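Local coordinates for protein acetyltransferase (PDB 7BYY) that acetylates aminoacyl-tRNAs, probably glycyl-tRNA with acetyl-CoA as donor, and serves as the toxin of a toxin-antitoxin system, at residues A56-D61 with I68-F73; L153-L158 with M170-Q175; D141-A146 with N163-V168; K28-G33 with G104-Y109. The protein carries 1 engineered substitution. All coordinates share one frame; numbering follows the deposited sequence.

Contact 1 (A56-D61 with I68-F73); sequences AKALID and IGICTF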
loop_
_atom_site.group_PDB
_atom_site.type_symbol
_atom_site.label_atom_id
_atom_site.label_comp_id
_atom_site.label_asym_id
_atom_site.label_seq_id
_atom_site.Cartn_x
_atom_site.Cartn_y
_atom_site.Cartn_z
ATOM N N ALA A 56 10.799 -4.108 -6.139
ATOM C CA ALA A 56 11.246 -5.260 -6.907
ATOM C C ALA A 56 11.756 -6.353 -5.981
ATOM O O ALA A 56 12.473 -6.080 -5.012
ATOM C CB ALA A 56 12.345 -4.873 -7.902
ATOM N N LYS A 57 11.380 -7.590 -6.290
ATOM C CA LYS A 57 11.887 -8.778 -5.617
ATOM C C LYS A 57 12.729 -9.574 -6.602
ATOM O O LYS A 57 12.283 -9.851 -7.722
ATOM C CB LYS A 57 10.742 -9.636 -5.080
ATOM C CG LYS A 57 10.448 -9.412 -3.613
ATOM C CD LYS A 57 11.552 -9.981 -2.738
ATOM C CE LYS A 57 11.624 -9.248 -1.409
ATOM N NZ LYS A 57 10.268 -9.025 -0.839
ATOM N N ALA A 58 13.940 -9.938 -6.188
ATOM C CA ALA A 58 14.895 -10.602 -7.060
ATOM C C ALA A 58 15.179 -12.018 -6.575
ATOM O O ALA A 58 15.136 -12.304 -5.375
ATOM C CB ALA A 58 16.207 -9.814 -7.144
ATOM N N LEU A 59 15.471 -12.899 -7.529
ATOM C CA LEU A 59 15.945 -14.250 -7.255
ATOM C C LEU A 59 17.379 -14.349 -7.754
ATOM O O LEU A 59 17.620 -14.377 -8.965
ATOM C CB LEU A 59 15.060 -15.295 -7.927
ATOM C CG LEU A 59 13.973 -15.904 -7.049
ATOM C CD1 LEU A 59 13.497 -17.223 -7.634
ATOM C CD2 LEU A 59 14.480 -16.086 -5.628
ATOM N N ILE A 60 18.325 -14.405 -6.825
ATOM C CA ILE A 60 19.747 -14.411 -7.140
ATOM C C ILE A 60 20.313 -15.789 -6.831
ATOM O O ILE A 60 19.939 -16.417 -5.833
ATOM C CB ILE A 60 20.496 -13.317 -6.352
ATOM C CG1 ILE A 60 19.802 -11.963 -6.534
ATOM C CG2 ILE A 60 21.957 -13.245 -6.779
ATOM C CD1 ILE A 60 19.630 -11.549 -7.982
ATOM N N ASP A 61 21.200 -16.267 -7.702
ATOM C CA ASP A 61 21.948 -17.488 -7.430
ATOM C C ASP A 61 23.073 -17.163 -6.457
ATOM O O ASP A 61 23.886 -16.273 -6.721
ATOM C CB ASP A 61 22.503 -18.078 -8.725
ATOM C CG ASP A 61 23.195 -19.411 -8.506
ATOM O OD1 ASP A 61 22.504 -20.382 -8.134
ATOM O OD2 ASP A 61 24.427 -19.490 -8.707
ATOM N N ILE A 68 18.060 -14.716 -11.593
ATOM C CA ILE A 68 17.198 -15.811 -12.023
ATOM C C ILE A 68 15.804 -15.297 -12.356
ATOM O O ILE A 68 15.243 -15.612 -13.412
ATOM C CB ILE A 68 17.157 -16.908 -10.945
ATOM C CG1 ILE A 68 18.520 -17.595 -10.844
ATOM C CG2 ILE A 68 16.059 -17.919 -11.248
ATOM C CD1 ILE A 68 18.843 -18.120 -9.460
ATOM N N GLY A 69 15.227 -14.496 -11.466
ATOM C CA GLY A 69 13.905 -13.951 -11.700
ATOM C C GLY A 69 13.766 -12.566 -11.106
ATOM O O GLY A 69 14.551 -12.145 -10.250
ATOM N N ILE A 70 12.745 -11.855 -11.581
ATOM C CA ILE A 70 12.421 -10.522 -11.096
ATOM C C ILE A 70 10.921 -10.455 -10.843
ATOM O O ILE A 70 10.139 -11.249 -11.371
ATOM C CB ILE A 70 12.855 -9.414 -12.083
ATOM C CG1 ILE A 70 13.137 -8.110 -11.336
ATOM C CG2 ILE A 70 11.793 -9.202 -13.154
ATOM C CD1 ILE A 70 14.333 -8.179 -10.424
ATOM N N CYS A 71 10.528 -9.490 -10.016
ATOM C CA CYS A 71 9.124 -9.344 -9.647
ATOM C C CYS A 71 8.900 -7.923 -9.152
ATOM O O CYS A 71 9.383 -7.566 -8.074
ATOM C CB CYS A 71 8.751 -10.362 -8.582
ATOM S SG CYS A 71 7.178 -10.025 -7.811
ATOM N N THR A 72 8.164 -7.125 -9.920
ATOM C CA THR A 72 7.894 -5.739 -9.565
ATOM C C THR A 72 6.417 -5.550 -9.242
ATOM O O THR A 72 5.544 -6.197 -9.830
ATOM C CB THR A 72 8.297 -4.779 -10.689
ATOM O OG1 THR A 72 7.616 -5.137 -11.895
ATOM C CG2 THR A 72 9.801 -4.833 -10.927
ATOM N N PHE A 73 6.145 -4.643 -8.306
ATOM C CA PHE A 73 4.791 -4.452 -7.808
ATOM C C PHE A 73 4.650 -3.033 -7.274
ATOM O O PHE A 73 5.627 -2.423 -6.832
ATOM C CB PHE A 73 4.459 -5.476 -6.718
ATOM C CG PHE A 73 5.514 -5.588 -5.656
ATOM C CD1 PHE A 73 6.621 -6.401 -5.840
ATOM C CD2 PHE A 73 5.398 -4.879 -4.471
ATOM C CE1 PHE A 73 7.595 -6.505 -4.864
ATOM C CE2 PHE A 73 6.366 -4.982 -3.490
ATOM C CZ PHE A 73 7.467 -5.797 -3.687
#
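The Phe73 ring brings its rim atom CE1 obliquely to the other strand, 4.2 Å from Lys57 N and a similar distance from Ala56 N. Beyond the strand pair, the ring meets those of Phe122 and His125 and packs on Leu133 of the second subunit. The two strands form an antiparallel hairpin. Lys57 N donates to Cys71 O at 2.7 Å, and Leu59 N to Gly69 O at 3.0 Å. Near the turn the register slips by one residue. Ile68 and Gly69 both face Leu59, which makes a classic beta bulge. Leu59 O receives Ile68 N at 2.7 Å, nearly in line with its C=O bond, and Gly69 N weakly at 3.5 Å. Ile68 CD1 reaches on to Asp61 CB, 3.7 Å away. Lys57, Leu59 and Cys71 lie on the sheet face covered by helix 114-132. Ala56, Ala58, Ile70 and Thr72 lie on the other. There Ala56 CB meets Thr72 CG2 at 4.0 Å. The chemistry is that of a buried, mostly apolar hairpin: backbone bonds join the strands, and one carbonyl serves two N-H groups at the bulge.

Contact 2 (L153-L158 with M170-Q175); sequences LGFVQL and MFLAIQ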
loop_
_atom_site.group_PDB
_atom_site.type_symbol
_atom_site.label_atom_id
_atom_site.label_comp_id
_atom_site.label_asym_id
_atom_site.label_seq_id
_atom_site.Cartn_x
_atom_site.Cartn_y
_atom_site.Cartn_z
ATOM N N LEU A 153 -2.331 -21.106 -8.938
ATOM C CA LEU A 153 -1.901 -20.770 -7.588
ATOM C C LEU A 153 -2.890 -19.837 -6.894
ATOM O O LEU A 153 -2.516 -19.090 -5.988
ATOM C CB LEU A 153 -0.499 -20.163 -7.605
ATOM C CG LEU A 153 0.526 -20.991 -8.384
ATOM C CD1 LEU A 153 1.651 -20.120 -8.889
ATOM C CD2 LEU A 153 1.071 -22.125 -7.532
ATOM N N GLY A 154 -4.159 -19.867 -7.312
ATOM C CA GLY A 154 -5.247 -19.239 -6.579
ATOM C C GLY A 154 -5.962 -18.138 -7.339
ATOM O O GLY A 154 -7.142 -17.879 -7.075
ATOM N N PHE A 155 -5.271 -17.476 -8.264
ATOM C CA PHE A 155 -5.849 -16.315 -8.933
ATOM C C PHE A 155 -7.059 -16.714 -9.768
ATOM O O PHE A 155 -7.030 -17.711 -10.495
ATOM C CB PHE A 155 -4.799 -15.633 -9.809
ATOM C CG PHE A 155 -3.788 -14.835 -9.036
ATOM C CD1 PHE A 155 -2.642 -15.436 -8.544
ATOM C CD2 PHE A 155 -3.980 -13.483 -8.806
ATOM C CE1 PHE A 155 -1.705 -14.704 -7.839
ATOM C CE2 PHE A 155 -3.048 -12.744 -8.098
ATOM C CZ PHE A 155 -1.908 -13.355 -7.615
ATOM N N VAL A 156 -8.130 -15.933 -9.653
ATOM C CA VAL A 156 -9.355 -16.132 -10.420
ATOM C C VAL A 156 -9.438 -15.041 -11.480
ATOM O O VAL A 156 -9.239 -13.856 -11.180
ATOM C CB VAL A 156 -10.599 -16.128 -9.512
ATOM C CG1 VAL A 156 -10.559 -14.954 -8.547
ATOM C CG2 VAL A 156 -11.867 -16.083 -10.346
ATOM N N GLN A 157 -9.714 -15.441 -12.718
ATOM C CA GLN A 157 -9.804 -14.475 -13.803
ATOM C C GLN A 157 -11.109 -13.694 -13.710
ATOM O O GLN A 157 -12.177 -14.260 -13.462
ATOM C CB GLN A 157 -9.703 -15.181 -15.154
ATOM C CG GLN A 157 -9.636 -14.235 -16.338
ATOM C CD GLN A 157 -9.254 -14.935 -17.624
ATOM O OE1 GLN A 157 -8.712 -16.042 -17.605
ATOM N NE2 GLN A 157 -9.544 -14.297 -18.754
ATOM N N LEU A 158 -11.018 -12.381 -13.911
ATOM C CA LEU A 158 -12.172 -11.501 -13.787
ATOM C C LEU A 158 -12.876 -11.233 -15.110
ATOM O O LEU A 158 -14.075 -10.939 -15.110
ATOM C CB LEU A 158 -11.751 -10.164 -13.164
ATOM C CG LEU A 158 -11.088 -10.268 -11.786
ATOM C CD1 LEU A 158 -10.166 -9.081 -11.533
ATOM C CD2 LEU A 158 -12.140 -10.381 -10.691
ATOM N N MET A 170 -6.758 -10.523 -13.209
ATOM C CA MET A 170 -6.858 -11.644 -12.285
ATOM C C MET A 170 -6.698 -11.125 -10.861
ATOM O O MET A 170 -6.027 -10.117 -10.624
ATOM C CB MET A 170 -5.807 -12.729 -12.583
ATOM C CG MET A 170 -5.796 -13.210 -14.032
ATOM S SD MET A 170 -4.870 -14.742 -14.268
ATOM C CE MET A 170 -5.970 -15.933 -13.506
ATOM N N PHE A 171 -7.323 -11.822 -9.913
ATOM C CA PHE A 171 -7.382 -11.362 -8.534
ATOM C C PHE A 171 -7.212 -12.538 -7.584
ATOM O O PHE A 171 -7.657 -13.655 -7.863
ATOM C CB PHE A 171 -8.707 -10.641 -8.243
ATOM C CG PHE A 171 -8.798 -10.064 -6.856
ATOM C CD1 PHE A 171 -8.201 -8.848 -6.557
ATOM C CD2 PHE A 171 -9.485 -10.732 -5.855
ATOM C CE1 PHE A 171 -8.287 -8.312 -5.285
ATOM C CE2 PHE A 171 -9.574 -10.201 -4.580
ATOM C CZ PHE A 171 -8.974 -8.990 -4.294
ATOM N N LEU A 172 -6.561 -12.271 -6.453
ATOM C CA LEU A 172 -6.381 -13.261 -5.392
ATOM C C LEU A 172 -6.560 -12.553 -4.056
ATOM O O LEU A 172 -5.753 -11.690 -3.701
ATOM C CB LEU A 172 -5.009 -13.927 -5.479
ATOM C CG LEU A 172 -4.706 -15.000 -4.432
ATOM C CD1 LEU A 172 -5.731 -16.125 -4.502
ATOM C CD2 LEU A 172 -3.299 -15.538 -4.620
ATOM N N ALA A 173 -7.607 -12.919 -3.319
ATOM C CA ALA A 173 -7.918 -12.250 -2.065
ATOM C C ALA A 173 -6.819 -12.492 -1.032
ATOM O O ALA A 173 -6.070 -13.472 -1.094
ATOM C CB ALA A 173 -9.266 -12.726 -1.526
ATOM N N ILE A 174 -6.734 -11.576 -0.064
ATOM C CA ILE A 174 -5.668 -11.645 0.932
ATOM C C ILE A 174 -5.863 -12.837 1.863
ATOM O O ILE A 174 -4.886 -13.398 2.374
ATOM C CB ILE A 174 -5.581 -10.321 1.716
ATOM C CG1 ILE A 174 -4.416 -10.354 2.708
ATOM C CG2 ILE A 174 -6.894 -10.024 2.435
ATOM C CD1 ILE A 174 -3.084 -10.693 2.074
ATOM N N GLN A 175 -7.112 -13.249 2.095
ATOM C CA GLN A 175 -7.363 -14.385 2.976
ATOM C C GLN A 175 -6.691 -15.651 2.453
ATOM O O GLN A 175 -6.141 -16.439 3.231
ATOM C CB GLN A 175 -8.870 -14.603 3.135
ATOM C CG GLN A 175 -9.609 -13.440 3.791
ATOM C CD GLN A 175 -9.970 -12.335 2.807
ATOM O OE1 GLN A 175 -9.881 -12.516 1.592
ATOM N NE2 GLN A 175 -10.379 -11.184 3.332
#
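Phe171 O receives the N-H of Val156 at 2.9 Å in a nearly straight bond (169°). Phe155 CA approaches the same oxygen as a C-H donor. Phe171 N returns a bond to Val156 O, 3.1 Å long. This hydrogen-bonded pair belongs to the beta hairpin of strands 156-157 and 168-173 at one end of the GNAT sheet. The next pair, Gln157 with Met170, is non-hydrogen-bonded. The Phe155 ring makes one of the main apolar contacts. Leu172 CB lies over one of its faces in a CH-pi contact, 3.6 Å from the ring centroid and offset toward the rim. The two side chains cross at about a right angle. Leu172 CG, anti to the backbone N (chi1 -179°), continues from this CB. Leu172 CD2 lies 3.7 Å from Phe155 CE1. Phe171 N lies in plane at the ring edge. Val138 and Leu140 of strand 137-142 also touch Phe155. Helix 147-151 packs on Met170 through Ile147, Tyr150 and Ala151. Leu158 CD1 rests 3.9 Å from Phe171 CB. The bent Met170 chain ends with CE 3.9 Å from Phe155 CB.

Contact 3 (D141-A146 with N163-V168); sequences DADPAA and NAFGAV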
loop_
_atom_site.group_PDB
_atom_site.type_symbol
_atom_site.label_atom_id
_atom_site.label_comp_id
_atom_site.label_asym_id
_atom_site.label_seq_id
_atom_site.Cartn_x
_atom_site.Cartn_y
_atom_site.Cartn_z
ATOM N N ASP A 141 -2.483 -8.297 -14.362
ATOM C CA ASP A 141 -2.945 -8.383 -15.745
ATOM C C ASP A 141 -2.070 -9.424 -16.436
ATOM O O ASP A 141 -0.943 -9.127 -16.845
ATOM C CB ASP A 141 -2.870 -7.019 -16.427
ATOM C CG ASP A 141 -4.101 -6.168 -16.169
ATOM O OD1 ASP A 141 -5.204 -6.559 -16.612
ATOM O OD2 ASP A 141 -3.964 -5.105 -15.525
ATOM N N ALA A 142 -2.586 -10.643 -16.567
ATOM C CA ALA A 142 -1.777 -11.791 -16.955
ATOM C C ALA A 142 -1.672 -11.914 -18.470
ATOM O O ALA A 142 -2.685 -11.902 -19.174
ATOM C CB ALA A 142 -2.362 -13.078 -16.372
ATOM N N ASP A 143 -0.444 -12.047 -18.958
ATOM C CA ASP A 143 -0.229 -12.391 -20.355
ATOM C C ASP A 143 -0.811 -13.776 -20.632
ATOM O O ASP A 143 -0.780 -14.643 -19.750
ATOM C CB ASP A 143 1.267 -12.364 -20.680
ATOM C CG ASP A 143 1.545 -12.343 -22.172
ATOM O OD1 ASP A 143 1.498 -13.421 -22.805
ATOM O OD2 ASP A 143 1.806 -11.245 -22.712
ATOM N N PRO A 144 -1.363 -14.014 -21.828
ATOM C CA PRO A 144 -1.923 -15.345 -22.127
ATOM C C PRO A 144 -0.966 -16.496 -21.873
ATOM O O PRO A 144 -1.410 -17.588 -21.496
ATOM C CB PRO A 144 -2.289 -15.238 -23.612
ATOM C CG PRO A 144 -2.593 -13.802 -23.804
ATOM C CD PRO A 144 -1.650 -13.047 -22.902
ATOM N N ALA A 145 0.339 -16.288 -22.051
ATOM C CA ALA A 145 1.312 -17.331 -21.756
ATOM C C ALA A 145 1.503 -17.562 -20.262
ATOM O O ALA A 145 2.346 -18.385 -19.886
ATOM C CB ALA A 145 2.656 -16.991 -22.401
ATOM N N ALA A 146 0.753 -16.865 -19.403
ATOM C CA ALA A 146 0.922 -17.018 -17.964
ATOM C C ALA A 146 -0.400 -17.078 -17.207
ATOM O O ALA A 146 -0.381 -17.079 -15.970
ATOM C CB ALA A 146 1.785 -15.884 -17.402
ATOM N N ASN A 163 -6.850 -5.783 -21.879
ATOM C CA ASN A 163 -6.835 -4.298 -21.961
ATOM C C ASN A 163 -5.412 -3.820 -22.266
ATOM O O ASN A 163 -4.508 -4.123 -21.455
ATOM C CB ASN A 163 -7.393 -3.648 -20.692
ATOM C CG ASN A 163 -8.890 -3.825 -20.547
ATOM O OD1 ASN A 163 -9.593 -4.043 -21.531
ATOM N ND2 ASN A 163 -9.388 -3.733 -19.324
ATOM N N ALA A 164 -5.243 -3.194 -23.443
ATOM C CA ALA A 164 -4.006 -2.574 -23.999
ATOM C C ALA A 164 -2.989 -3.608 -24.513
ATOM O O ALA A 164 -1.917 -3.165 -24.977
ATOM C CB ALA A 164 -3.390 -1.576 -23.044
ATOM N N PHE A 165 -3.226 -4.867 -24.131
ATOM C CA PHE A 165 -2.406 -6.062 -24.467
ATOM C C PHE A 165 -3.222 -7.320 -24.135
ATOM O O PHE A 165 -4.271 -7.195 -23.474
ATOM C CB PHE A 165 -1.071 -6.034 -23.716
ATOM C CG PHE A 165 0.059 -6.734 -24.426
ATOM C CD1 PHE A 165 0.638 -6.181 -25.557
ATOM C CD2 PHE A 165 0.543 -7.949 -23.966
ATOM C CE1 PHE A 165 1.678 -6.825 -26.210
ATOM C CE2 PHE A 165 1.582 -8.591 -24.620
ATOM C CZ PHE A 165 2.148 -8.028 -25.740
ATOM N N GLY A 166 -2.757 -8.494 -24.573
ATOM C CA GLY A 166 -3.476 -9.752 -24.310
ATOM C C GLY A 166 -3.818 -9.898 -22.837
ATOM O O GLY A 166 -4.748 -10.666 -22.526
ATOM N N ALA A 167 -3.088 -9.197 -21.964
ATOM C CA ALA A 167 -3.272 -9.343 -20.501
ATOM C C ALA A 167 -4.750 -9.241 -20.100
ATOM O O ALA A 167 -5.466 -8.373 -20.627
ATOM C CB ALA A 167 -2.438 -8.312 -19.782
ATOM N N VAL A 168 -5.149 -10.116 -19.171
ATOM C CA VAL A 168 -6.487 -10.234 -18.594
ATOM C C VAL A 168 -6.408 -9.950 -17.099
ATOM O O VAL A 168 -5.389 -10.258 -16.465
ATOM C CB VAL A 168 -7.094 -11.622 -18.857
ATOM C CG1 VAL A 168 -7.532 -11.751 -20.311
ATOM C CG2 VAL A 168 -6.108 -12.718 -18.485
#
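The exit of GNAT strand 137-142, where the chain turns toward helix 147-151, meets the loop that leads into strand 168-173. Ala142 and Val168 form an antiparallel hydrogen-bonded pair. Ala142 N donates to Val168 O at 2.8 Å, and Val168 N returns a bond to Ala142 O at 3.0 Å. Ala167 CA also approaches Ala142 O as a C-H donor. Ala167 CB leans on the strand, 3.6 Å from Asp141 CB. Val168 CG2 lies 3.6 Å from Ala142 O. Past the pair the backbones stay close as far as Pro144 and Gly166, and Asp143 makes an Asx turn. Its OD1 accepts Ala145 N at 3.2 Å through the anti lone pair, in a nearly straight bond (170°). Ala146 N bonds to Asp143 O at 2.7 Å. These two bonds shape the bend just before the helix, with Ala146 at its N-cap position. With CG anti to the backbone N (chi1 -165°), the carboxylate of Asp143 lies between Ala145 N and the Phe165 ring. The other carboxylate oxygen, OD2, lies at the edge of that ring, in its plane, 3.3 Å from Phe165 CE2. It faces the ring hydrogens there, which probably makes a mild electrostatic attraction. The side chains approach obliquely. Pro144 sets its CD against the backbone of Gly166. Ile147 of the helix touches both Ala142 and Val168, and Tyr150 touches Ala142. A central strand running into a short helix, with the last hairpin alongside, is characteristic of the C-terminal half of the GNAT fold.

Contact 4 (K28-G33 with G104-Y109); sequences KQFDCG and GVARKY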
loop_
_atom_site.group_PDB
_atom_site.type_symbol
_atom_site.label_atom_id
_atom_site.label_comp_id
_atom_site.label_asym_id
_atom_site.label_seq_id
_atom_site.Cartn_x
_atom_site.Cartn_y
_atom_site.Cartn_z
ATOM N N LYS A 28 21.653 -7.220 -17.419
ATOM C CA LYS A 28 21.719 -6.355 -18.594
ATOM C C LYS A 28 21.102 -6.991 -19.832
ATOM O O LYS A 28 20.828 -6.281 -20.805
ATOM C CB LYS A 28 23.169 -5.971 -18.891
ATOM C CG LYS A 28 23.679 -4.800 -18.076
ATOM C CD LYS A 28 25.177 -4.609 -18.261
ATOM C CE LYS A 28 25.537 -4.381 -19.721
ATOM N NZ LYS A 28 27.007 -4.228 -19.912
ATOM N N GLN A 29 20.919 -8.312 -19.841
ATOM C CA GLN A 29 20.224 -8.976 -20.938
ATOM C C GLN A 29 18.954 -9.680 -20.469
ATOM O O GLN A 29 17.863 -9.323 -20.920
ATOM C CB GLN A 29 21.191 -9.936 -21.643
ATOM C CG GLN A 29 22.604 -9.358 -21.751
ATOM C CD GLN A 29 23.366 -9.865 -22.958
ATOM O OE1 GLN A 29 23.755 -9.087 -23.833
ATOM N NE2 GLN A 29 23.592 -11.175 -23.010
ATOM N N PHE A 30 19.049 -10.626 -19.538
ATOM C CA PHE A 30 17.884 -11.233 -18.888
ATOM C C PHE A 30 16.831 -11.695 -19.904
ATOM O O PHE A 30 15.738 -11.144 -20.012
ATOM C CB PHE A 30 17.272 -10.263 -17.873
ATOM C CG PHE A 30 16.264 -10.905 -16.965
ATOM C CD1 PHE A 30 16.670 -11.740 -15.937
ATOM C CD2 PHE A 30 14.912 -10.683 -17.144
ATOM C CE1 PHE A 30 15.743 -12.334 -15.106
ATOM C CE2 PHE A 30 13.982 -11.275 -16.318
ATOM C CZ PHE A 30 14.397 -12.100 -15.297
ATOM N N ASP A 31 17.199 -12.716 -20.668
ATOM C CA ASP A 31 16.246 -13.336 -21.584
ATOM C C ASP A 31 15.251 -14.174 -20.787
ATOM O O ASP A 31 15.612 -15.216 -20.231
ATOM C CB ASP A 31 16.979 -14.189 -22.614
ATOM C CG ASP A 31 16.068 -14.656 -23.729
ATOM O OD1 ASP A 31 14.905 -14.199 -23.778
ATOM O OD2 ASP A 31 16.511 -15.475 -24.560
ATOM N N CYS A 32 13.993 -13.731 -20.737
ATOM C CA CYS A 32 12.968 -14.418 -19.962
ATOM C C CYS A 32 11.762 -14.863 -20.782
ATOM O O CYS A 32 10.859 -15.503 -20.226
ATOM C CB CYS A 32 12.492 -13.527 -18.806
ATOM S SG CYS A 32 11.088 -12.455 -19.202
ATOM N N GLY A 33 11.709 -14.544 -22.076
ATOM C CA GLY A 33 10.619 -14.950 -22.933
ATOM C C GLY A 33 9.539 -13.904 -23.125
ATOM O O GLY A 33 8.742 -14.024 -24.065
ATOM N N GLY A 104 8.990 -12.326 -14.135
ATOM C CA GLY A 104 9.623 -13.121 -15.171
ATOM C C GLY A 104 10.783 -13.921 -14.622
ATOM O O GLY A 104 11.520 -13.451 -13.755
ATOM N N VAL A 105 10.929 -15.140 -15.134
ATOM C CA VAL A 105 12.047 -16.018 -14.814
ATOM C C VAL A 105 12.898 -16.157 -16.066
ATOM O O VAL A 105 12.368 -16.415 -17.154
ATOM C CB VAL A 105 11.567 -17.395 -14.320
ATOM C CG1 VAL A 105 12.731 -18.382 -14.275
ATOM C CG2 VAL A 105 10.908 -17.277 -12.956
ATOM N N ALA A 106 14.210 -15.977 -15.917
ATOM C CA ALA A 106 15.117 -16.129 -17.045
ATOM C C ALA A 106 14.953 -17.508 -17.676
ATOM O O ALA A 106 14.686 -18.501 -16.993
ATOM C CB ALA A 106 16.565 -15.910 -16.606
ATOM N N ARG A 107 15.111 -17.559 -19.000
ATOM C CA ARG A 107 14.727 -18.754 -19.747
ATOM C C ARG A 107 15.578 -19.960 -19.371
ATOM O O ARG A 107 15.079 -21.091 -19.342
ATOM C CB ARG A 107 14.813 -18.484 -21.249
ATOM C CG ARG A 107 13.583 -17.798 -21.822
ATOM C CD ARG A 107 13.453 -18.064 -23.306
ATOM N NE ARG A 107 14.657 -17.660 -24.025
ATOM C CZ ARG A 107 15.148 -18.302 -25.078
ATOM N NH1 ARG A 107 14.540 -19.386 -25.541
ATOM N NH2 ARG A 107 16.251 -17.860 -25.667
ATOM N N LYS A 108 16.860 -19.747 -19.081
ATOM C CA LYS A 108 17.721 -20.873 -18.736
ATOM C C LYS A 108 17.479 -21.399 -17.326
ATOM O O LYS A 108 18.167 -22.338 -16.912
ATOM C CB LYS A 108 19.194 -20.494 -18.912
ATOM C CG LYS A 108 19.718 -19.454 -17.946
ATOM C CD LYS A 108 21.236 -19.515 -17.890
ATOM C CE LYS A 108 21.844 -18.129 -17.849
ATOM N NZ LYS A 108 23.333 -18.182 -17.839
ATOM N N TYR A 109 16.531 -20.821 -16.585
ATOM C CA TYR A 109 16.090 -21.360 -15.305
ATOM C C TYR A 109 14.625 -21.767 -15.307
ATOM O O TYR A 109 14.126 -22.228 -14.274
ATOM C CB TYR A 109 16.311 -20.347 -14.174
ATOM C CG TYR A 109 17.680 -19.717 -14.144
ATOM C CD1 TYR A 109 17.935 -18.538 -14.829
ATOM C CD2 TYR A 109 18.715 -20.289 -13.414
ATOM C CE1 TYR A 109 19.180 -17.950 -14.801
ATOM C CE2 TYR A 109 19.968 -19.707 -13.379
ATOM C CZ TYR A 109 20.191 -18.538 -14.075
ATOM O OH TYR A 109 21.431 -17.954 -14.050
HETATM O O HOH W 1 8.732 -15.299 -17.688
#
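Arg107 holds Asp31 through side chain and backbone together. Its CG is anti to the carbonyl carbon (chi1 -83°), and the bend at chi3 (-56°) places NE near Asp31 OD2. NH2 meets the same oxygen. The salt bridge has NH2 at 2.6 Å from OD2, met on the syn side of the carboxylate, and a weak NE bond to OD2 at 2.9 Å. OD2 lies at the guanidinium edge, in its plane, but the two flat groups are turned 53° apart. Arg107 N also donates to Asp31 O at 2.7 Å. Arg107 CG packs on the backbone at Cys32 C, 3.6 Å away. Asp31 OD1 lies near Asp38 OD2, a like charge that the arginine may help to offset. The Phe30 ring meets Gly104 O at its edge, in plane, with CZ 3.5 Å from that oxygen; CE1 lies 4.0 Å from Ala106 CB. Phe30 also touches Val41 of helix 35-50. Cys32 CB lies 3.3 Å from Val105 O, an oxygen that accepts a hydrogen bond from Gln110 NE2. A central strand ending in a short 3-10 turn before Gln110 is consistent with the approach to the acetyl-CoA pyrophosphate-binding loop of GNAT enzymes.

In the fold
All four contacts reach one mixed sheet. Contacts 1 and 4 have centres about 11 Å apart and touch through neighbouring strands 67-79 and 94-105: Ile68 O lies 2.7 Å from Ala106 N, a probable hydrogen bond. Contacts 2 and 3 form the other group, with centres about 15 Å apart. They share strand 168-173, and Met170 SD packs on Ala142 CB. Contacts 1 and 2 lie on opposite sides of the chain's centre, their centres about 21 Å apart. Contacts 3 and 4 come within about 7 Å at their nearest atoms. They involve the parallel neighbours 137-142 and 94-105, between which GNAT enzymes generally bind acetyl-CoA, so both probably lie near the cofactor site.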